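Local coordinates for structural polyprotein, VP1 (Israeli acute paralysis virus, PDB 5CDD) that probably serves as a structural building block of the virion, as one of the capsid proteins cut from the viral polyprotein, at residues T107-S112 against F171-T176. Residues are numbered along the deposited sequence; the frame is centred on the assembly and turned at random.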
loop_
_atom_site.group_PDB
_atom_site.type_symbol
_atom_site.label_atom_id
_atom_site.label_comp_id
_atom_site.label_asym_id
_atom_site.label_seq_id
_atom_site.Cartn_x
_atom_site.Cartn_y
_atom_site.Cartn_z
ATOM N N THR A 107 46.504 5.409 -12.773
ATOM C CA THR A 107 45.208 5.109 -12.182
ATOM C C THR A 107 45.013 6.191 -11.135
ATOM O O THR A 107 45.355 6.015 -9.967
ATOM C CB THR A 107 45.180 3.726 -11.503
ATOM O OG1 THR A 107 45.230 2.701 -12.501
ATOM C CG2 THR A 107 43.905 3.558 -10.690
ATOM N N CYS A 108 44.484 7.325 -11.577
ATOM C CA CYS A 108 44.252 8.463 -10.705
ATOM C C CYS A 108 43.071 8.259 -9.768
ATOM O O CYS A 108 41.991 7.849 -10.193
ATOM C CB CYS A 108 44.020 9.715 -11.549
ATOM S SG CYS A 108 43.591 11.180 -10.593
ATOM N N TYR A 109 43.288 8.545 -8.488
ATOM C CA TYR A 109 42.235 8.418 -7.490
ATOM C C TYR A 109 42.311 9.588 -6.517
ATOM O O TYR A 109 43.374 10.178 -6.321
ATOM C CB TYR A 109 42.354 7.084 -6.743
ATOM C CG TYR A 109 43.557 6.955 -5.837
ATOM C CD1 TYR A 109 43.603 7.607 -4.605
ATOM C CD2 TYR A 109 44.650 6.172 -6.208
ATOM C CE1 TYR A 109 44.705 7.483 -3.764
ATOM C CE2 TYR A 109 45.759 6.043 -5.375
ATOM C CZ TYR A 109 45.779 6.700 -4.155
ATOM O OH TYR A 109 46.869 6.575 -3.324
ATOM N N ILE A 110 41.173 9.925 -5.919
ATOM C CA ILE A 110 41.098 11.034 -4.975
ATOM C C ILE A 110 40.668 10.544 -3.596
ATOM O O ILE A 110 39.659 9.857 -3.463
ATOM C CB ILE A 110 40.080 12.095 -5.446
ATOM C CG1 ILE A 110 40.384 12.523 -6.887
ATOM C CG2 ILE A 110 40.107 13.286 -4.508
ATOM C CD1 ILE A 110 41.712 13.215 -7.070
ATOM N N ARG A 111 41.439 10.905 -2.577
ATOM C CA ARG A 111 41.145 10.520 -1.198
ATOM C C ARG A 111 40.912 11.779 -0.367
ATOM O O ARG A 111 41.603 12.781 -0.540
ATOM C CB ARG A 111 42.321 9.746 -0.592
ATOM C CG ARG A 111 42.626 8.403 -1.235
ATOM C CD ARG A 111 41.712 7.307 -0.710
ATOM N NE ARG A 111 41.942 6.982 0.701
ATOM C CZ ARG A 111 43.056 6.432 1.182
ATOM N NH1 ARG A 111 44.065 6.140 0.373
ATOM N NH2 ARG A 111 43.153 6.151 2.476
ATOM N N SER A 112 39.934 11.729 0.530
ATOM C CA SER A 112 39.646 12.864 1.399
ATOM C C SER A 112 39.529 12.363 2.836
ATOM O O SER A 112 38.913 11.330 3.095
ATOM C CB SER A 112 38.356 13.571 0.966
ATOM O OG SER A 112 37.257 12.681 0.938
ATOM N N PHE A 171 43.666 14.773 -1.000
ATOM C CA PHE A 171 44.807 13.982 -1.435
ATOM C C PHE A 171 44.566 13.263 -2.758
ATOM O O PHE A 171 43.464 12.803 -3.037
ATOM C CB PHE A 171 45.180 12.938 -0.382
ATOM C CG PHE A 171 46.348 12.080 -0.782
ATOM C CD1 PHE A 171 47.651 12.546 -0.640
ATOM C CD2 PHE A 171 46.142 10.832 -1.363
ATOM C CE1 PHE A 171 48.734 11.785 -1.072
ATOM C CE2 PHE A 171 47.220 10.062 -1.801
ATOM C CZ PHE A 171 48.519 10.541 -1.656
ATOM N N SER A 172 45.614 13.168 -3.567
ATOM C CA SER A 172 45.539 12.478 -4.851
ATOM C C SER A 172 46.924 11.929 -5.166
ATOM O O SER A 172 47.929 12.528 -4.790
ATOM C CB SER A 172 45.093 13.439 -5.959
ATOM O OG SER A 172 44.955 12.770 -7.208
ATOM N N ASN A 173 46.982 10.795 -5.853
ATOM C CA ASN A 173 48.270 10.207 -6.188
ATOM C C ASN A 173 48.912 10.852 -7.412
ATOM O O ASN A 173 50.100 10.675 -7.653
ATOM C CB ASN A 173 48.131 8.689 -6.395
ATOM C CG ASN A 173 47.216 8.333 -7.552
ATOM O OD1 ASN A 173 46.398 9.141 -7.973
ATOM N ND2 ASN A 173 47.340 7.112 -8.056
ATOM N N THR A 174 48.133 11.619 -8.164
ATOM C CA THR A 174 48.628 12.280 -9.360
ATOM C C THR A 174 48.409 13.771 -9.214
ATOM O O THR A 174 47.645 14.203 -8.355
ATOM C CB THR A 174 47.870 11.801 -10.596
ATOM O OG1 THR A 174 46.518 12.278 -10.553
ATOM C CG2 THR A 174 47.863 10.274 -10.640
ATOM N N SER A 175 49.068 14.555 -10.055
ATOM C CA SER A 175 48.919 15.996 -10.009
ATOM C C SER A 175 47.544 16.309 -10.571
ATOM O O SER A 175 47.208 15.892 -11.683
ATOM C CB SER A 175 49.992 16.648 -10.859
ATOM O OG SER A 175 50.185 17.992 -10.461
ATOM N N THR A 176 46.745 17.031 -9.795
ATOM C CA THR A 176 45.395 17.366 -10.209
ATOM C C THR A 176 45.099 18.844 -10.404
ATOM O O THR A 176 45.877 19.720 -10.037
ATOM C CB THR A 176 44.361 16.813 -9.210
ATOM O OG1 THR A 176 44.660 17.281 -7.889
ATOM C CG2 THR A 176 44.379 15.301 -9.223
#
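Asn173 reaches across to the backbone of 107-112 with both ends of its amide. Its ND2 donates to Thr107 O at 3.0 Å, that oxygen lying close to the amide plane, while its OD1 accepts from Tyr109 N at 3.2 Å, the donor standing above the carbonyl plane. Both bonds are nearly straight. CG sits between the backbone N and the carbonyl carbon (chi1 63°), on a residue whose CB already points toward 107-112; an asparagine, with donor and acceptor side by side on a short stem, can thus bond two backbone groups where regular strand pairing has ended.

The same amide lies over one face of the Tyr109 ring, the two planes 33° apart and Asn173 ND2 3.3 Å from Tyr109 CE2. A tyrosine suits this place because its flat ring offers that face to the amide and its OH to the edge of the Phe171 ring, nearly in its plane, 3.8 Å from Phe171 CE2. Arg111 CB meets that ring's edge too, at CD2, so the aliphatic base of the arginine packs here while its bent chain carries the guanidinium away, toward a long, weak ion pair with Asp51 of a second copy of this protein.

Beneath the rings, Arg111 N donates to Phe171 O at 2.8 Å within an antiparallel hydrogen-bonded pair. Ile110 and Ser172 form the next, non-hydrogen-bonded pair and project from the other face, where the isoleucine's longer branch brings CD1 onto CB of the small Ser172 at 3.6 Å. The short side chain of Cys108 lies buried beside Thr174.

Strand 131-133 flanks 110-116 on its far side from 166-172. Leu300 of a neighbouring chain, a different piece of the polyprotein, packs on Phe171, and Gln301 of that chain on Tyr109 and Asn173. The pairing joins central strands of the four-stranded antiparallel sheet, one of two sheets consistent with the jelly-roll fold of picornavirus-like capsid proteins.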